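Local atomic coordinates of DNA repair protein XRCC1 (Homo sapiens, PDB entry 3K77), a protein that acts as a scaffold that assembles protein complexes for DNA single-strand break repair and restrains PARP1 by binding its poly-ADP-ribose chains. Residues V9-S14 and S44-L49; Y30-A35 and G143-R148; S65-V70 and T90-S95; A79-Y84 and R127-C132. All coordinates share one frame; numbering follows the deposited sequence.

Contact 1 of 4, residues V9-S14 and S44-L49; sequences VVSCSS and SVVLQL
Val-10 and Ser-11 both lie across from Val-46, and the antiparallel pairing of strands 6-12 and 42-49 thus carries a classic beta bulge: one strand spends two residues where its partner spends one. Backbone bonds define it. Val-10 N donates to Val-46 O at 2.7 Å, and Val-46 N answers to Ser-11 O (2.9 Å), coming from above that carbonyl's plane, 37° out of it. Past the bulge, Ser-13 N resumes the ladder with Ser-44 O at 2.7 Å.

Apolar contacts follow the faces of the sheet. On one face Val-9 CG2 meets the Leu-47 CD2 methyl at 3.6 Å, and Cys-12 SG rests against Val-45 CG1; Cys-12 and Val-45 both touch Trp-33. Val-10, at the bulge, serves two partners: its CB faces Val-46 CG1, while CG2, set beside the backbone N by chi1 of 176°, reaches Gln-48 CB at 3.6 Å.

Polar side chains collect where strand 6-12 ends. A water bonded to Ser-11 OG (2.9 Å), and weakly to Ser-44 OG, bridges the two strands. Beyond it Ser-44 N makes a weak, bent bond to Ser-13 OG, 2.8 Å long with 130° at the hydrogen.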
loop_
_atom_site.group_PDB
_atom_site.type_symbol
_atom_site.label_atom_id
_atom_site.label_comp_id
_atom_site.label_asym_id
_atom_site.label_seq_id
_atom_site.Cartn_x
_atom_site.Cartn_y
_atom_site.Cartn_z
ATOM N N VAL A 9 -11.902 -0.114 -4.324
ATOM C CA VAL A 9 -11.446 -0.055 -2.940
ATOM C C VAL A 9 -12.457 -0.775 -2.046
ATOM O O VAL A 9 -13.631 -0.381 -1.993
ATOM C CB VAL A 9 -11.309 1.409 -2.472
ATOM C CG1 VAL A 9 -10.844 1.485 -1.006
ATOM C CG2 VAL A 9 -10.361 2.160 -3.396
ATOM N N VAL A 10 -12.010 -1.833 -1.367
ATOM C CA VAL A 10 -12.886 -2.611 -0.481
ATOM C C VAL A 10 -13.121 -1.940 0.888
ATOM O O VAL A 10 -14.216 -1.991 1.445
ATOM C CB VAL A 10 -12.328 -4.029 -0.230
ATOM C CG1 VAL A 10 -13.215 -4.761 0.757
ATOM C CG2 VAL A 10 -12.171 -4.801 -1.542
ATOM N N SER A 11 -12.079 -1.319 1.423
ATOM C CA SER A 11 -12.159 -0.660 2.708
ATOM C C SER A 11 -10.996 0.308 2.787
ATOM O O SER A 11 -10.025 0.184 2.045
ATOM C CB SER A 11 -12.020 -1.684 3.825
ATOM O OG SER A 11 -10.680 -2.157 3.880
ATOM N N CYS A 12 -11.104 1.270 3.695
ATOM C CA CYS A 12 -10.069 2.265 3.909
ATOM C C CYS A 12 -10.239 2.765 5.320
ATOM O O CYS A 12 -11.342 3.144 5.704
ATOM C CB CYS A 12 -10.232 3.423 2.933
ATOM S SG CYS A 12 -9.003 4.739 3.111
ATOM N N SER A 13 -9.158 2.747 6.097
ATOM C CA SER A 13 -9.215 3.159 7.500
ATOM C C SER A 13 -9.312 4.682 7.658
ATOM O O SER A 13 -9.801 5.180 8.665
ATOM C CB SER A 13 -8.004 2.619 8.273
ATOM O OG SER A 13 -6.863 3.452 8.091
ATOM N N SER A 14 -8.831 5.406 6.659
ATOM C CA SER A 14 -8.783 6.858 6.710
ATOM C C SER A 14 -8.381 7.411 5.351
ATOM O O SER A 14 -7.434 6.921 4.727
ATOM C CB SER A 14 -7.768 7.327 7.763
ATOM O OG SER A 14 -7.573 8.733 7.694
ATOM N N SER A 44 -4.863 2.490 6.455
ATOM C CA SER A 44 -5.006 1.245 5.706
ATOM C C SER A 44 -6.033 1.302 4.563
ATOM O O SER A 44 -7.040 2.008 4.647
ATOM C CB SER A 44 -5.371 0.119 6.683
ATOM O OG SER A 44 -5.232 -1.149 6.073
ATOM N N VAL A 45 -5.763 0.549 3.494
ATOM C CA VAL A 45 -6.730 0.341 2.410
ATOM C C VAL A 45 -6.655 -1.083 1.891
ATOM O O VAL A 45 -5.582 -1.666 1.792
ATOM C CB VAL A 45 -6.527 1.281 1.190
ATOM C CG1 VAL A 45 -6.816 2.714 1.557
ATOM C CG2 VAL A 45 -5.146 1.136 0.643
ATOM N N VAL A 46 -7.811 -1.646 1.587
ATOM C CA VAL A 46 -7.872 -2.911 0.894
ATOM C C VAL A 46 -8.356 -2.656 -0.533
ATOM O O VAL A 46 -9.406 -2.046 -0.739
ATOM C CB VAL A 46 -8.799 -3.882 1.613
ATOM C CG1 VAL A 46 -8.897 -5.198 0.832
ATOM C CG2 VAL A 46 -8.291 -4.103 3.031
ATOM N N LEU A 47 -7.573 -3.106 -1.512
ATOM C CA LEU A 47 -7.939 -2.977 -2.916
ATOM C C LEU A 47 -8.334 -4.326 -3.503
ATOM O O LEU A 47 -7.690 -5.336 -3.232
ATOM C CB LEU A 47 -6.794 -2.367 -3.718
ATOM C CG LEU A 47 -6.313 -1.023 -3.178
ATOM C CD1 LEU A 47 -5.039 -0.582 -3.882
ATOM C CD2 LEU A 47 -7.411 0.034 -3.287
ATOM N N GLN A 48 -9.411 -4.329 -4.290
ATOM C CA GLN A 48 -9.876 -5.530 -4.979
ATOM C C GLN A 48 -9.312 -5.594 -6.400
ATOM O O GLN A 48 -9.511 -4.669 -7.192
ATOM C CB GLN A 48 -11.405 -5.561 -5.016
ATOM C CG GLN A 48 -12.022 -6.633 -5.920
ATOM C CD GLN A 48 -11.805 -8.049 -5.409
ATOM O OE1 GLN A 48 -12.178 -8.387 -4.280
ATOM N NE2 GLN A 48 -11.208 -8.893 -6.248
ATOM N N LEU A 49 -8.608 -6.684 -6.716
ATOM C CA LEU A 49 -8.133 -6.925 -8.078
ATOM C C LEU A 49 -9.286 -7.348 -8.993
ATOM O O LEU A 49 -10.271 -7.919 -8.538
ATOM C CB LEU A 49 -7.058 -8.011 -8.108
ATOM C CG LEU A 49 -5.971 -8.082 -7.029
ATOM C CD1 LEU A 49 -4.839 -8.993 -7.510
ATOM C CD2 LEU A 49 -5.422 -6.715 -6.670
HETATM O O HOH W 1 -8.484 -0.742 5.048
#

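Contact 2 of 4, residues Y30-A35 and G143-R148; sequences YRKWRA and GLSFVR
Trp-33 and Leu-144 form an antiparallel hydrogen-bonded pair, Trp-33 N to Leu-144 O and Leu-144 N to Trp-33 O each at 2.9 Å, and beside them Arg-34 and Gly-143 form a non-hydrogen-bonded pair. The arrangement illustrates how a very short edge strand, 33-34, can close one side of the four-stranded antiparallel sheet of the XRCC1 N-terminal domain. Gly-143 brings its CA to 3.2 Å from Trp-33 O in a CA-H...O contact, on the side where a beta carbon would run into that oxygen. At Ser-145 the longer strand turns a corner through a classic beta bulge, Ser-145 and Phe-146 both facing Gly-61 of strand 57-63.

Trp-33 and Leu-144 project from the same face, Trp-33 CE3 lying 4.4 Å from Leu-144 CB, a loose approach. Both have further neighbours: each packs on Cys-132, and Trp-33 also meets Val-45, while its indole NE1 donates to Ser-14 O. Arg-34 turns its NE to a salt bridge with Asp-63.

Lys-32 works differently, with its aliphatic chain. A chi1 of -62° sets CG beside the backbone N, and the extended chain then runs alongside Ser-145, whose CA stands 3.8 Å from Lys-32 CG. Farther along, Lys-32 CE passes Ser-145 OG at 3.6 Å.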
loop_
_atom_site.group_PDB
_atom_site.type_symbol
_atom_site.label_atom_id
_atom_site.label_comp_id
_atom_site.label_asym_id
_atom_site.label_seq_id
_atom_site.Cartn_x
_atom_site.Cartn_y
_atom_site.Cartn_z
ATOM N N TYR A 30 -1.350 10.223 -11.164
ATOM C CA TYR A 30 -0.554 11.211 -10.447
ATOM C C TYR A 30 -1.383 11.774 -9.300
ATOM O O TYR A 30 -1.144 12.878 -8.815
ATOM C CB TYR A 30 -0.051 12.310 -11.389
ATOM C CG TYR A 30 0.420 11.747 -12.705
ATOM C CD1 TYR A 30 -0.093 12.208 -13.911
ATOM C CD2 TYR A 30 1.346 10.712 -12.739
ATOM C CE1 TYR A 30 0.331 11.670 -15.120
ATOM C CE2 TYR A 30 1.771 10.165 -13.940
ATOM C CZ TYR A 30 1.264 10.649 -15.121
ATOM O OH TYR A 30 1.686 10.105 -16.303
ATOM N N ARG A 31 -2.368 10.988 -8.880
ATOM C CA ARG A 31 -3.198 11.323 -7.736
ATOM C C ARG A 31 -2.866 10.461 -6.521
ATOM O O ARG A 31 -2.530 9.279 -6.653
ATOM C CB ARG A 31 -4.667 11.181 -8.093
ATOM C CG ARG A 31 -5.220 12.418 -8.735
ATOM C CD ARG A 31 -6.614 12.164 -9.237
ATOM N NE ARG A 31 -7.502 13.278 -8.947
ATOM C CZ ARG A 31 -8.682 13.449 -9.530
ATOM N NH1 ARG A 31 -9.103 12.587 -10.450
ATOM N NH2 ARG A 31 -9.440 14.488 -9.206
ATOM N N LYS A 32 -2.991 11.062 -5.340
ATOM C CA LYS A 32 -2.491 10.472 -4.105
ATOM C C LYS A 32 -3.571 9.961 -3.159
ATOM O O LYS A 32 -4.727 10.355 -3.233
ATOM C CB LYS A 32 -1.598 11.492 -3.388
ATOM C CG LYS A 32 -0.395 11.871 -4.209
ATOM C CD LYS A 32 0.413 12.997 -3.601
ATOM C CE LYS A 32 1.574 13.341 -4.528
ATOM N NZ LYS A 32 2.393 14.501 -4.063
ATOM N N TRP A 33 -3.178 9.071 -2.260
ATOM C CA TRP A 33 -4.037 8.718 -1.146
ATOM C C TRP A 33 -3.407 9.209 0.148
ATOM O O TRP A 33 -2.240 8.916 0.427
ATOM C CB TRP A 33 -4.309 7.212 -1.080
ATOM C CG TRP A 33 -4.831 6.764 0.267
ATOM C CD1 TRP A 33 -5.889 7.294 0.951
ATOM C CD2 TRP A 33 -4.318 5.702 1.088
ATOM N NE1 TRP A 33 -6.063 6.634 2.142
ATOM C CE2 TRP A 33 -5.108 5.650 2.252
ATOM C CE3 TRP A 33 -3.256 4.788 0.955
ATOM C CZ2 TRP A 33 -4.882 4.724 3.275
ATOM C CZ3 TRP A 33 -3.031 3.865 1.971
ATOM C CH2 TRP A 33 -3.837 3.838 3.113
ATOM N N ARG A 34 -4.187 9.953 0.933
ATOM C CA ARG A 34 -3.704 10.490 2.196
ATOM C C ARG A 34 -4.743 10.358 3.298
ATOM O O ARG A 34 -5.944 10.208 3.021
ATOM C CB ARG A 34 -3.327 11.949 2.038
ATOM C CG ARG A 34 -2.000 12.197 1.390
ATOM C CD ARG A 34 -1.503 13.527 1.912
ATOM N NE ARG A 34 -0.454 14.112 1.097
ATOM C CZ ARG A 34 0.003 15.345 1.272
ATOM N NH1 ARG A 34 -0.506 16.108 2.230
ATOM N NH2 ARG A 34 0.962 15.814 0.492
ATOM N N ALA A 35 -4.263 10.412 4.543
ATOM C CA ALA A 35 -5.117 10.288 5.716
ATOM C C ALA A 35 -6.052 11.490 5.832
ATOM O O ALA A 35 -5.715 12.609 5.422
ATOM C CB ALA A 35 -4.282 10.131 6.973
ATOM N N GLY A 143 0.551 9.278 3.466
ATOM C CA GLY A 143 -0.043 8.188 2.708
ATOM C C GLY A 143 0.858 7.692 1.597
ATOM O O GLY A 143 2.069 7.556 1.767
ATOM N N LEU A 144 0.258 7.409 0.450
ATOM C CA LEU A 144 1.007 6.944 -0.707
ATOM C C LEU A 144 0.708 7.845 -1.891
ATOM O O LEU A 144 -0.354 8.472 -1.950
ATOM C CB LEU A 144 0.639 5.497 -1.072
ATOM C CG LEU A 144 1.137 4.348 -0.183
ATOM C CD1 LEU A 144 0.686 3.019 -0.751
ATOM C CD2 LEU A 144 2.643 4.375 -0.027
ATOM N N SER A 145 1.664 7.916 -2.818
ATOM C CA SER A 145 1.469 8.616 -4.077
ATOM C C SER A 145 0.862 7.660 -5.083
ATOM O O SER A 145 -0.104 7.989 -5.769
ATOM C CB SER A 145 2.791 9.177 -4.599
ATOM O OG SER A 145 2.563 10.072 -5.673
ATOM N N PHE A 146 1.406 6.453 -5.145
ATOM C CA PHE A 146 0.828 5.422 -5.999
ATOM C C PHE A 146 1.254 4.025 -5.567
ATOM O O PHE A 146 2.078 3.859 -4.668
ATOM C CB PHE A 146 1.234 5.655 -7.456
ATOM C CG PHE A 146 2.698 5.419 -7.728
ATOM C CD1 PHE A 146 3.149 4.176 -8.129
ATOM C CD2 PHE A 146 3.613 6.438 -7.592
ATOM C CE1 PHE A 146 4.486 3.953 -8.375
ATOM C CE2 PHE A 146 4.942 6.229 -7.838
ATOM C CZ PHE A 146 5.385 4.983 -8.226
ATOM N N VAL A 147 0.690 3.020 -6.221
ATOM C CA VAL A 147 1.106 1.645 -5.999
ATOM C C VAL A 147 0.846 0.847 -7.278
ATOM O O VAL A 147 -0.232 0.944 -7.882
ATOM C CB VAL A 147 0.385 1.005 -4.777
ATOM C CG1 VAL A 147 -1.060 0.712 -5.115
ATOM C CG2 VAL A 147 1.114 -0.275 -4.301
ATOM N N ARG A 148 1.854 0.083 -7.695
ATOM C CA ARG A 148 1.757 -0.754 -8.883
ATOM C C ARG A 148 2.095 -2.204 -8.565
ATOM O O ARG A 148 3.167 -2.514 -8.036
ATOM C CB ARG A 148 2.676 -0.255 -9.994
ATOM C CG ARG A 148 2.018 0.716 -10.948
ATOM C CD ARG A 148 2.833 0.844 -12.225
ATOM N NE ARG A 148 4.182 1.336 -11.959
ATOM C CZ ARG A 148 4.545 2.612 -12.062
ATOM N NH1 ARG A 148 3.654 3.522 -12.433
ATOM N NH2 ARG A 148 5.799 2.974 -11.798
#

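Contact 3 of 4, residues S65-V70 and T90-S95; sequences SAFVEV and TSSFMS
Phe-67 and Thr-90 meet on one face of the beta hairpin built from strands 67-73 and 85-92, where the Thr-90 CG2 methyl comes within 3.4 Å of Phe-67 CD1. The threonine's chi1 of -69° is what sends this methyl, and not the hydroxyl, to the ring; Thr-90 OG1 is turned instead toward Glu-69, whose extended chain passes it at a slant, 3.9 Å away at CB. Farther round, Phe-67 CE1 stands 3.9 Å from Ser-92 OG. A serine in place of Phe-67 would probably strip the Thr-90 methyl of its apolar partner and open a gap beside Ser-92. On the other face Val-68 CG2 makes an off-centre CH-pi contact with Phe-93, 4.2 Å from the ring centroid and 30° off its normal. At the end of the hairpin Met-94 CB and SD lie against Ser-65 O, with SD at 3.4 Å.

The backbone holds these side chains in register. Val-68 and Ser-91 exchange N-H...O bonds, both 2.9 Å from N to O. Ala-66 O takes two donors: a firm bond from Phe-93 N (2.9 Å), coming from above the carbonyl plane, and a weak one from Met-94 N.

Outward from the hairpin, Arg-109 adds a cation-pi contact to Phe-93, whose side chain also touches Ile-60 of strand 57-63. Strand 67-73 is hydrogen-bonded to strand 124-133, with a classic beta bulge where Ala-66 and Phe-67 both face Ser-133, and Ser-95 is the N-cap of helix 96-101, against which Ala-66 and Met-94 pack.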
loop_
_atom_site.group_PDB
_atom_site.type_symbol
_atom_site.label_atom_id
_atom_site.label_comp_id
_atom_site.label_asym_id
_atom_site.label_seq_id
_atom_site.Cartn_x
_atom_site.Cartn_y
_atom_site.Cartn_z
ATOM N N SER A 65 4.801 8.653 4.526
ATOM C CA SER A 65 4.858 7.510 5.439
ATOM C C SER A 65 6.306 7.117 5.768
ATOM O O SER A 65 7.219 7.320 4.969
ATOM C CB SER A 65 4.111 6.308 4.862
ATOM O OG SER A 65 2.756 6.613 4.581
ATOM N N ALA A 66 6.505 6.558 6.954
ATOM C CA ALA A 66 7.814 6.078 7.374
ATOM C C ALA A 66 7.971 4.592 7.058
ATOM O O ALA A 66 9.061 4.135 6.711
ATOM C CB ALA A 66 8.020 6.343 8.870
ATOM N N PHE A 67 6.868 3.848 7.174
ATOM C CA PHE A 67 6.837 2.409 6.896
ATOM C C PHE A 67 5.644 2.064 6.024
ATOM O O PHE A 67 4.585 2.688 6.116
ATOM C CB PHE A 67 6.713 1.598 8.187
ATOM C CG PHE A 67 7.857 1.775 9.130
ATOM C CD1 PHE A 67 9.050 1.107 8.908
ATOM C CD2 PHE A 67 7.740 2.597 10.246
ATOM C CE1 PHE A 67 10.122 1.260 9.765
ATOM C CE2 PHE A 67 8.815 2.763 11.116
ATOM C CZ PHE A 67 10.011 2.091 10.871
ATOM N N VAL A 68 5.819 1.054 5.185
ATOM C CA VAL A 68 4.723 0.524 4.380
ATOM C C VAL A 68 4.749 -1.007 4.386
ATOM O O VAL A 68 5.796 -1.639 4.230
ATOM C CB VAL A 68 4.736 1.067 2.919
ATOM C CG1 VAL A 68 3.540 0.538 2.147
ATOM C CG2 VAL A 68 4.726 2.593 2.917
ATOM N N GLU A 69 3.579 -1.595 4.582
ATOM C CA GLU A 69 3.431 -3.043 4.567
ATOM C C GLU A 69 2.348 -3.421 3.568
ATOM O O GLU A 69 1.344 -2.733 3.420
ATOM C CB GLU A 69 3.050 -3.570 5.955
ATOM C CG GLU A 69 2.908 -5.078 6.035
ATOM C CD GLU A 69 2.561 -5.560 7.430
ATOM O OE1 GLU A 69 3.144 -6.569 7.878
ATOM O OE2 GLU A 69 1.716 -4.923 8.090
ATOM N N VAL A 70 2.566 -4.524 2.874
ATOM C CA VAL A 70 1.588 -5.016 1.934
ATOM C C VAL A 70 1.241 -6.441 2.323
ATOM O O VAL A 70 2.122 -7.286 2.492
ATOM C CB VAL A 70 2.106 -4.950 0.468
ATOM C CG1 VAL A 70 1.198 -5.772 -0.477
ATOM C CG2 VAL A 70 2.216 -3.497 -0.000
ATOM N N THR A 90 7.057 -5.140 6.477
ATOM C CA THR A 90 7.191 -3.707 6.745
ATOM C C THR A 90 8.497 -3.165 6.201
ATOM O O THR A 90 9.584 -3.562 6.641
ATOM C CB THR A 90 7.144 -3.411 8.256
ATOM O OG1 THR A 90 5.822 -3.657 8.746
ATOM C CG2 THR A 90 7.533 -1.964 8.541
ATOM N N SER A 91 8.395 -2.261 5.236
ATOM C CA SER A 91 9.588 -1.682 4.614
ATOM C C SER A 91 9.700 -0.183 4.884
ATOM O O SER A 91 8.705 0.539 4.896
ATOM C CB SER A 91 9.627 -1.983 3.108
ATOM O OG SER A 91 9.500 -3.380 2.868
ATOM N N SER A 92 10.925 0.278 5.097
ATOM C CA SER A 92 11.170 1.677 5.444
ATOM C C SER A 92 11.270 2.587 4.219
ATOM O O SER A 92 11.868 2.215 3.207
ATOM C CB SER A 92 12.444 1.798 6.276
ATOM O OG SER A 92 12.401 2.965 7.068
ATOM N N PHE A 93 10.697 3.784 4.330
ATOM C CA PHE A 93 10.671 4.745 3.229
ATOM C C PHE A 93 11.153 6.094 3.726
ATOM O O PHE A 93 11.410 7.013 2.947
ATOM C CB PHE A 93 9.253 4.893 2.661
ATOM C CG PHE A 93 8.840 3.759 1.763
ATOM C CD1 PHE A 93 8.802 3.930 0.388
ATOM C CD2 PHE A 93 8.498 2.515 2.299
ATOM C CE1 PHE A 93 8.426 2.888 -0.434
ATOM C CE2 PHE A 93 8.130 1.463 1.479
ATOM C CZ PHE A 93 8.095 1.647 0.116
ATOM N N MET A 94 11.285 6.201 5.040
ATOM C CA MET A 94 11.539 7.479 5.668
ATOM C C MET A 94 12.138 7.227 7.054
ATOM O O MET A 94 11.702 6.325 7.784
ATOM C CB MET A 94 10.218 8.238 5.783
ATOM C CG MET A 94 10.309 9.733 5.630
ATOM S SD MET A 94 8.711 10.412 5.141
ATOM C CE MET A 94 9.022 12.169 5.249
ATOM N N SER A 95 13.150 8.013 7.405
ATOM C CA SER A 95 13.767 7.909 8.716
ATOM C C SER A 95 12.998 8.746 9.723
ATOM O O SER A 95 12.119 9.520 9.344
ATOM C CB SER A 95 15.224 8.360 8.651
ATOM O OG SER A 95 15.333 9.774 8.568
#

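Contact 4 of 4, residues A79-Y84 and R127-C132; sequences AGEQDY and RVKIVC
Arg-127, the first residue of 127-132, reaches back to Tyr-84, the residue that gives the largest share of this contact. The arginine chain bends at chi2 (-80°), which carries the guanidinium over to the phenol: Arg-127 NH1 donates a weak hydrogen bond to Tyr-84 OH at 3.1 Å, with 124° at the hydrogen. The hydroxyl sits at the guanidinium edge, in its plane, and the two flat groups are turned 25° apart. Ala-79 CB, in a poorly ordered part of the loop, is modelled 3.4 Å from the same Arg-127 NH1, while NE has a weak bond of its own to Gln-48 OE1.

Val-128 points the other way, onto Leu-49 and Phe-149. The alternation is that of a strand in a beta sandwich: Arg-127 and Lys-129 turn to the loop 79-84, while Val-128 and Ile-130 turn to the apolar interior.

The extended chain of Lys-129 crosses the Tyr-84 ring at about a right angle, with CB over one face, 3.9 Å from Tyr-84 CD2. Lys-129 CD makes the CH-pi contact, 4.2 Å from the ring centroid. Without the ring, as with an alanine here, the lysine methylenes would probably lose their aromatic face and Arg-127 NH1 its weak acceptor. At the tip, Lys-129 NZ forms a long salt bridge to Glu-81 OE1 (3.7 Å), another poorly ordered residue.

Ile-130 again faces inward, onto Val-68 and Leu-144.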
loop_
_atom_site.group_PDB
_atom_site.type_symbol
_atom_site.label_atom_id
_atom_site.label_comp_id
_atom_site.label_asym_id
_atom_site.label_seq_id
_atom_site.Cartn_x
_atom_site.Cartn_y
_atom_site.Cartn_z
ATOM N N ALA A 79 -12.901 -11.989 4.309
ATOM C CA ALA A 79 -11.509 -11.672 4.595
ATOM C C ALA A 79 -11.387 -11.082 5.987
ATOM O O ALA A 79 -11.832 -9.961 6.241
ATOM C CB ALA A 79 -10.952 -10.710 3.557
ATOM N N GLY A 80 -10.786 -11.848 6.890
ATOM C CA GLY A 80 -10.623 -11.416 8.266
ATOM C C GLY A 80 -9.294 -10.740 8.542
ATOM O O GLY A 80 -8.445 -10.610 7.655
ATOM N N GLU A 81 -9.123 -10.302 9.784
ATOM C CA GLU A 81 -7.847 -9.761 10.228
ATOM C C GLU A 81 -6.765 -10.822 10.068
ATOM O O GLU A 81 -5.746 -10.596 9.410
ATOM C CB GLU A 81 -7.935 -9.321 11.692
ATOM C CG GLU A 81 -8.893 -8.165 11.945
ATOM C CD GLU A 81 -8.339 -6.828 11.494
ATOM O OE1 GLU A 81 -7.158 -6.777 11.081
ATOM O OE2 GLU A 81 -9.085 -5.825 11.560
ATOM N N GLN A 82 -7.007 -11.984 10.670
ATOM C CA GLN A 82 -6.095 -13.122 10.589
ATOM C C GLN A 82 -6.179 -13.816 9.228
ATOM O O GLN A 82 -5.742 -14.956 9.086
ATOM C CB GLN A 82 -6.396 -14.130 11.706
ATOM C CG GLN A 82 -6.256 -13.572 13.119
ATOM C CD GLN A 82 -4.811 -13.521 13.602
ATOM O OE1 GLN A 82 -4.518 -12.946 14.650
ATOM N NE2 GLN A 82 -3.905 -14.124 12.843
ATOM N N ASP A 83 -6.743 -13.125 8.238
ATOM C CA ASP A 83 -6.959 -13.703 6.908
ATOM C C ASP A 83 -5.933 -13.230 5.868
ATOM O O ASP A 83 -5.650 -13.934 4.893
ATOM C CB ASP A 83 -8.376 -13.389 6.426
ATOM C CG ASP A 83 -9.084 -14.602 5.852
ATOM O OD1 ASP A 83 -10.334 -14.587 5.798
ATOM O OD2 ASP A 83 -8.394 -15.572 5.467
ATOM N N TYR A 84 -5.391 -12.031 6.070
ATOM C CA TYR A 84 -4.358 -11.496 5.186
ATOM C C TYR A 84 -2.972 -12.070 5.485
ATOM O O TYR A 84 -2.523 -12.094 6.627
ATOM C CB TYR A 84 -4.362 -9.963 5.214
ATOM C CG TYR A 84 -5.607 -9.399 4.574
ATOM C CD1 TYR A 84 -6.757 -9.176 5.321
ATOM C CD2 TYR A 84 -5.646 -9.127 3.209
ATOM C CE1 TYR A 84 -7.906 -8.682 4.727
ATOM C CE2 TYR A 84 -6.791 -8.631 2.605
ATOM C CZ TYR A 84 -7.921 -8.414 3.371
ATOM O OH TYR A 84 -9.074 -7.924 2.790
ATOM N N ARG A 127 -7.284 -9.816 -3.419
ATOM C CA ARG A 127 -7.380 -8.723 -2.472
ATOM C C ARG A 127 -5.973 -8.275 -2.064
ATOM O O ARG A 127 -5.051 -9.087 -1.974
ATOM C CB ARG A 127 -8.163 -9.163 -1.234
ATOM C CG ARG A 127 -9.634 -9.440 -1.472
ATOM C CD ARG A 127 -10.420 -8.154 -1.521
ATOM N NE ARG A 127 -11.842 -8.370 -1.263
ATOM C CZ ARG A 127 -12.367 -8.559 -0.049
ATOM N NH1 ARG A 127 -11.587 -8.576 1.019
ATOM N NH2 ARG A 127 -13.672 -8.738 0.105
ATOM N N VAL A 128 -5.820 -6.980 -1.801
ATOM C CA VAL A 128 -4.521 -6.425 -1.453
ATOM C C VAL A 128 -4.672 -5.366 -0.359
ATOM O O VAL A 128 -5.371 -4.371 -0.529
ATOM C CB VAL A 128 -3.821 -5.812 -2.687
ATOM C CG1 VAL A 128 -2.674 -4.939 -2.260
ATOM C CG2 VAL A 128 -3.349 -6.888 -3.626
ATOM N N LYS A 129 -4.020 -5.605 0.773
ATOM C CA LYS A 129 -4.052 -4.683 1.896
ATOM C C LYS A 129 -2.739 -3.916 2.001
ATOM O O LYS A 129 -1.666 -4.510 2.092
ATOM C CB LYS A 129 -4.320 -5.445 3.203
ATOM C CG LYS A 129 -4.559 -4.563 4.414
ATOM C CD LYS A 129 -5.124 -5.369 5.563
ATOM C CE LYS A 129 -5.308 -4.517 6.819
ATOM N NZ LYS A 129 -5.908 -5.292 7.947
ATOM N N ILE A 130 -2.831 -2.593 2.001
ATOM C CA ILE A 130 -1.659 -1.754 2.197
ATOM C C ILE A 130 -1.760 -0.984 3.506
ATOM O O ILE A 130 -2.716 -0.238 3.721
ATOM C CB ILE A 130 -1.472 -0.781 1.028
ATOM C CG1 ILE A 130 -1.475 -1.561 -0.302
ATOM C CG2 ILE A 130 -0.202 0.017 1.205
ATOM C CD1 ILE A 130 -1.748 -0.702 -1.505
ATOM N N VAL A 131 -0.778 -1.187 4.387
ATOM C CA VAL A 131 -0.719 -0.481 5.669
ATOM C C VAL A 131 0.445 0.509 5.692
ATOM O O VAL A 131 1.585 0.142 5.422
ATOM C CB VAL A 131 -0.622 -1.469 6.872
ATOM C CG1 VAL A 131 -0.698 -0.724 8.196
ATOM C CG2 VAL A 131 -1.728 -2.522 6.791
ATOM N N CYS A 132 0.132 1.771 5.994
ATOM C CA CYS A 132 1.130 2.835 6.106
ATOM C C CYS A 132 1.265 3.343 7.537
ATOM O O CYS A 132 0.269 3.573 8.202
ATOM C CB CYS A 132 0.741 4.024 5.220
ATOM S SG CYS A 132 0.574 3.661 3.461
#

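The four contacts show how one long strand can organise a beta sandwich. Strand 124-133, which supplies one side of contact 4, hydrogen-bonds to contact 1 on one side (Leu-47 N to Val-128 O, 2.7 Å) and to contact 3 on the other (Glu-69 N to Val-131 O, 2.8 Å), so contacts 1 and 3 and the strand of contact 4 share a sheet, although the centres of contacts 1 and 3 are about 18 Å apart. Contact 2 belongs to the second sheet and meets the first through its interior side chains: Leu-144 CD1 lies 3.7 Å from Ile-130 CG2. A hydrogen bond between Ser-65 OG and Gly-143 O also links contact 3 to contact 2.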